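Matching sites in peptidoglycan-N-acetylmuramic acid deacetylase PdaA from Bacillus subtilis, a protein that removes acetyl groups from N-acetylmuramic acid residues of peptidoglycan, leading to muramic delta-lactam in the spore cortex, and is required for germination (PDB 1W17 (chain A, 1.90 Å), residues Y69-N74 and T96-G101), and in its relative ArCE4A from Arthrobacter sp. (PDB 5LGC (chain B, 2.09 Å), residues A28-D33 and T54-G59). Both blocks share one frame: the second was fitted to the first on N, CA, C and O of the twelve residues, RMSD 0.73 Å. Numbering follows each deposited sequence.

Structure 1 (1W17); sequences YLTFDN and TFFVTG.
In the beta-alpha-beta unit of the NodB homology domain (strand 67-74, helix 81-90, strand 96-99), Phe72 and Phe97 lie side by side on the face turned to that helix. Their ring planes are 9° apart but slid past each other, with centroids 4.5 Å apart, so overlap is slight. Parallel pairing is evident from Phe98 N donating to Phe72 O at 2.8 Å, and Asn74 N donates to Phe98 O. A water spans Leu70 O and Thr96 OG1. On the other face Asp73, the proton acceptor by similarity, sets OD1 3.7 Å from Phe98 CB; Arg163 holds that oxygen in a salt bridge. On the Phe72 and Phe97 face, with CG anti to the carbonyl carbon (chi1 -63°), Asn74 puts ND2 at the edge of the Phe97 ring, in its plane, 3.3 Å from Phe97 CD2. At the strand end Thr100 N donates to Asn74 O at 3.2 Å, while Thr100 OG1 caps Phe103 N of the following helix.

Structure 2 (5LGC); sequences ALTFDD and TFFVLG. With NAG (2-acetamido-2-deoxy-beta-D-glucopyranose), chain C.
The beta-alpha-beta unit of this NodB-type domain brings Phe31 and Phe55 side by side on the face turned to helix 39-48. Their ring planes are 24° apart but slid past each other, with centroids 5.3 Å apart, so overlap is slight. Parallel pairing is evident from Phe56 N donating to Phe31 O at 2.9 Å, and Asp33 N donates to Phe56 O. A water spans Leu29 O and Thr54 OG1, the latter also hydrogen-bonded to Val200 N. On the other face Asp32 sets OD1 3.6 Å from Phe56 CB; Arg120 holds that oxygen in a salt bridge, and Asp32 OD2 closely approaches the acetyl methyl carbon C8 of NAG (3.0 Å). At Asp33 the backbone has positive phi (78°), and with this turn the carboxylate lies against the sugar: NAG O3 donates to Asp33 OD2 over a very short, doubtful 2.4 Å. Asp33 OD1 has a weak bond to His82 ND1 and lies 3.9 Å from Leu58 CG. His86 NE2 and Tyr123 N also hold this NAG, one unit of a larger molecule, consistent with a substrate-binding site.

How the two compare
The main change is at the end of the first strand, where Asn74(A) gives way to Asp33(B). Phi goes from -129° to 78° and psi from 105° to 10°; after superposition the CA atoms stand 1.8 Å apart and the CB atoms 4.5 Å apart, so the two side chains leave the backbone in different directions. The amide of Asn74(A) therefore has no counterpart in Asp33(B), and its contact of ND2 with Phe97(A) CD2 (3.3 Å) is lost, as is its touch on Phe72(A) CB. Both phenylalanine side chains keep their place with their counterparts, Phe55(B) and Phe31(B). The carboxylate of Asp33(B) instead meets O3 of NAG, one unit of a larger molecule; this unit is modelled in structure 2 alone, and whether the sugar or the sequence sets the turn cannot be separated here.

The carbonyl oxygens of Asn74(A) and Asp33(B) stand 2.5 Å apart after superposition. With this shift the bond from Thr100(A) N to Asn74(A) O, 3.2 Å, is absent in structure 2, where Leu58(B) N and Asp33(B) O are 5.1 Å apart. The two residues touch in both structures; in structure 2 Leu58(B) CG lies 3.9 Å from Asp33(B) OD1. In the exchange of Thr100(A) for Leu58(B), CG2 of the former and CG of the latter fall 1.2 Å apart, OG1 goes and CD1 comes. At the other end, the buried phenol ring and hydroxyl of Tyr69(A) have no counterpart in Ala28(B).

Structure 1 (1W17)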
# COMPACT_ATOMS: atom_id res chain seq x y z
N TYR A 69 8.43 3.39 3.94
CA TYR A 69 7.55 3.85 2.87
C TYR A 69 6.12 3.56 3.32
O TYR A 69 5.77 2.41 3.55
CB TYR A 69 7.83 3.07 1.59
CG TYR A 69 9.30 2.95 1.23
CD1 TYR A 69 9.90 3.85 0.34
CD2 TYR A 69 10.09 1.94 1.79
CE1 TYR A 69 11.26 3.73 0.01
CE2 TYR A 69 11.43 1.82 1.48
CZ TYR A 69 12.01 2.73 0.59
OH TYR A 69 13.34 2.59 0.29
N LEU A 70 5.30 4.60 3.45
CA LEU A 70 3.95 4.37 3.89
C LEU A 70 2.97 4.12 2.74
O LEU A 70 3.00 4.81 1.71
CB LEU A 70 3.45 5.57 4.69
CG LEU A 70 4.30 5.94 5.90
CD1 LEU A 70 3.80 7.25 6.46
CD2 LEU A 70 4.22 4.85 6.94
N THR A 71 2.11 3.12 2.91
CA THR A 71 1.09 2.82 1.93
C THR A 71 -0.19 2.58 2.70
O THR A 71 -0.17 2.24 3.91
CB THR A 71 1.41 1.57 1.04
OG1 THR A 71 1.29 0.37 1.82
CG2 THR A 71 2.80 1.69 0.46
N PHE A 72 -1.31 2.80 2.02
CA PHE A 72 -2.62 2.63 2.61
C PHE A 72 -3.54 1.85 1.65
O PHE A 72 -3.34 1.92 0.45
CB PHE A 72 -3.24 4.01 2.86
CG PHE A 72 -2.40 4.92 3.72
CD1 PHE A 72 -1.39 5.69 3.16
CD2 PHE A 72 -2.63 5.01 5.08
CE1 PHE A 72 -0.61 6.55 3.97
CE2 PHE A 72 -1.86 5.86 5.89
CZ PHE A 72 -0.85 6.63 5.33
N ASP A 73 -4.49 1.08 2.19
CA ASP A 73 -5.45 0.39 1.34
C ASP A 73 -6.75 1.11 1.64
O ASP A 73 -7.13 1.29 2.81
CB ASP A 73 -5.58 -1.12 1.66
CG ASP A 73 -4.43 -1.96 1.10
OD1 ASP A 73 -3.55 -1.40 0.40
OD2 ASP A 73 -4.40 -3.19 1.35
N ASN A 74 -7.46 1.53 0.61
CA ASN A 74 -8.68 2.28 0.82
C ASN A 74 -9.86 1.69 0.04
O ASN A 74 -9.95 1.87 -1.18
CB ASN A 74 -8.44 3.72 0.40
CG ASN A 74 -7.37 4.40 1.26
OD1 ASN A 74 -7.66 4.95 2.34
ND2 ASN A 74 -6.13 4.36 0.79
N THR A 96 1.14 6.41 -0.44
CA THR A 96 0.67 5.78 -1.67
C THR A 96 -0.62 5.13 -1.20
O THR A 96 -0.60 4.29 -0.27
CB THR A 96 1.67 4.72 -2.21
OG1 THR A 96 2.89 5.36 -2.57
CG2 THR A 96 1.12 4.03 -3.43
N PHE A 97 -1.73 5.55 -1.81
CA PHE A 97 -3.05 5.06 -1.45
C PHE A 97 -3.61 4.12 -2.53
O PHE A 97 -3.90 4.56 -3.65
CB PHE A 97 -4.01 6.25 -1.25
CG PHE A 97 -3.63 7.17 -0.12
CD1 PHE A 97 -2.67 8.17 -0.31
CD2 PHE A 97 -4.20 7.02 1.14
CE1 PHE A 97 -2.29 9.02 0.74
CE2 PHE A 97 -3.84 7.86 2.22
CZ PHE A 97 -2.88 8.86 2.02
N PHE A 98 -3.75 2.83 -2.20
CA PHE A 98 -4.28 1.83 -3.13
C PHE A 98 -5.79 1.86 -2.96
O PHE A 98 -6.33 1.46 -1.92
CB PHE A 98 -3.68 0.45 -2.81
CG PHE A 98 -2.22 0.33 -3.17
CD1 PHE A 98 -1.83 -0.05 -4.45
CD2 PHE A 98 -1.23 0.68 -2.25
CE1 PHE A 98 -0.48 -0.07 -4.82
CE2 PHE A 98 0.11 0.66 -2.60
CZ PHE A 98 0.49 0.29 -3.88
N VAL A 99 -6.46 2.37 -3.98
CA VAL A 99 -7.90 2.55 -3.94
C VAL A 99 -8.74 1.59 -4.79
O VAL A 99 -8.28 1.08 -5.82
CB VAL A 99 -8.26 4.00 -4.36
CG1 VAL A 99 -7.46 4.98 -3.51
CG2 VAL A 99 -7.89 4.23 -5.83
N THR A 100 -9.97 1.35 -4.35
CA THR A 100 -10.90 0.50 -5.11
C THR A 100 -11.86 1.37 -5.90
O THR A 100 -11.93 2.58 -5.69
CB THR A 100 -11.74 -0.39 -4.21
OG1 THR A 100 -12.57 0.43 -3.37
CG2 THR A 100 -10.85 -1.32 -3.38
N GLY A 101 -12.62 0.74 -6.80
CA GLY A 101 -13.58 1.49 -7.60
C GLY A 101 -14.61 2.14 -6.71
O GLY A 101 -14.99 3.33 -6.89
O HOH W 1 4.60 6.23 -0.02

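Structure 2 (5LGC)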
# COMPACT_ATOMS: atom_id res chain seq x y z
N ALA B 28 8.25 3.28 2.56
CA ALA B 28 7.01 3.71 1.92
C ALA B 28 5.78 3.41 2.78
O ALA B 28 5.48 2.24 3.04
CB ALA B 28 6.87 3.05 0.55
N LEU B 29 5.09 4.45 3.21
CA LEU B 29 3.81 4.31 3.92
C LEU B 29 2.69 4.15 2.91
O LEU B 29 2.51 5.00 2.04
CB LEU B 29 3.53 5.51 4.82
CG LEU B 29 4.61 5.88 5.83
CD1 LEU B 29 4.16 7.07 6.67
CD2 LEU B 29 4.92 4.69 6.72
N THR B 30 1.94 3.05 3.00
CA THR B 30 0.86 2.81 2.05
C THR B 30 -0.47 2.62 2.75
O THR B 30 -0.53 2.09 3.86
CB THR B 30 1.14 1.57 1.17
OG1 THR B 30 1.07 0.39 1.98
CG2 THR B 30 2.52 1.66 0.53
N PHE B 31 -1.54 3.07 2.11
CA PHE B 31 -2.88 2.97 2.68
C PHE B 31 -3.83 2.31 1.70
O PHE B 31 -3.97 2.75 0.56
CB PHE B 31 -3.40 4.35 3.07
CG PHE B 31 -2.52 5.05 4.06
CD1 PHE B 31 -2.65 4.82 5.42
CD2 PHE B 31 -1.54 5.94 3.63
CE1 PHE B 31 -1.84 5.46 6.33
CE2 PHE B 31 -0.72 6.58 4.55
CZ PHE B 31 -0.87 6.34 5.90
N ASP B 32 -4.51 1.27 2.16
CA ASP B 32 -5.42 0.52 1.31
C ASP B 32 -6.89 0.83 1.58
O ASP B 32 -7.26 1.23 2.69
CB ASP B 32 -5.19 -0.98 1.47
CG ASP B 32 -3.94 -1.46 0.76
OD1 ASP B 32 -3.00 -0.66 0.58
OD2 ASP B 32 -3.91 -2.64 0.39
N ASP B 33 -7.70 0.65 0.54
CA ASP B 33 -9.17 0.55 0.62
C ASP B 33 -9.89 1.87 0.79
O ASP B 33 -11.09 1.90 1.05
CB ASP B 33 -9.58 -0.39 1.76
CG ASP B 33 -9.23 -1.83 1.49
OD1 ASP B 33 -8.99 -2.15 0.31
OD2 ASP B 33 -9.19 -2.63 2.45
N THR B 54 1.44 6.41 -0.43
CA THR B 54 0.84 5.72 -1.56
C THR B 54 -0.52 5.17 -1.17
O THR B 54 -0.65 4.46 -0.18
CB THR B 54 1.75 4.58 -2.07
OG1 THR B 54 3.06 5.10 -2.32
CG2 THR B 54 1.20 3.98 -3.36
N PHE B 55 -1.53 5.52 -1.95
CA PHE B 55 -2.89 5.07 -1.66
C PHE B 55 -3.34 4.06 -2.70
O PHE B 55 -3.47 4.38 -3.88
CB PHE B 55 -3.85 6.26 -1.62
CG PHE B 55 -3.54 7.25 -0.52
CD1 PHE B 55 -4.12 7.11 0.73
CD2 PHE B 55 -2.67 8.30 -0.74
CE1 PHE B 55 -3.84 8.01 1.74
CE2 PHE B 55 -2.38 9.20 0.27
CZ PHE B 55 -2.97 9.06 1.51
N PHE B 56 -3.54 2.82 -2.27
CA PHE B 56 -4.13 1.81 -3.15
C PHE B 56 -5.64 1.87 -3.01
O PHE B 56 -6.21 1.33 -2.06
CB PHE B 56 -3.59 0.42 -2.82
CG PHE B 56 -2.13 0.26 -3.15
CD1 PHE B 56 -1.73 -0.15 -4.41
CD2 PHE B 56 -1.16 0.55 -2.20
CE1 PHE B 56 -0.39 -0.29 -4.71
CE2 PHE B 56 0.18 0.41 -2.51
CZ PHE B 56 0.57 -0.01 -3.76
N VAL B 57 -6.27 2.55 -3.96
CA VAL B 57 -7.68 2.86 -3.86
C VAL B 57 -8.57 1.81 -4.50
O VAL B 57 -8.22 1.18 -5.50
CB VAL B 57 -7.99 4.23 -4.49
CG1 VAL B 57 -7.30 5.34 -3.70
CG2 VAL B 57 -7.56 4.27 -5.94
N LEU B 58 -9.74 1.63 -3.90
CA LEU B 58 -10.79 0.79 -4.44
C LEU B 58 -11.57 1.53 -5.51
O LEU B 58 -12.07 2.62 -5.27
CB LEU B 58 -11.75 0.36 -3.33
CG LEU B 58 -11.47 -0.84 -2.43
CD1 LEU B 58 -12.74 -1.16 -1.66
CD2 LEU B 58 -10.99 -2.04 -3.23
N GLY B 59 -11.68 0.92 -6.69
CA GLY B 59 -12.40 1.53 -7.80
C GLY B 59 -13.79 2.03 -7.43
O GLY B 59 -14.18 3.13 -7.82
C1 NAG C . -6.99 -7.79 4.52
C2 NAG C . -7.37 -6.99 3.38
C3 NAG C . -8.21 -5.83 3.96
C4 NAG C . -9.47 -6.46 4.49
C5 NAG C . -9.06 -7.47 5.57
C6 NAG C . -10.33 -8.13 6.11
C7 NAG C . -5.94 -5.94 1.62
C8 NAG C . -4.52 -5.45 1.36
N2 NAG C . -6.12 -6.44 2.85
O3 NAG C . -8.53 -4.86 2.95
O4 NAG C . -10.29 -5.45 5.10
O5 NAG C . -8.19 -8.48 5.02
O6 NAG C . -11.03 -8.79 5.05
O7 NAG C . -6.75 -6.05 0.71
O HOH W 2 4.22 5.58 -0.06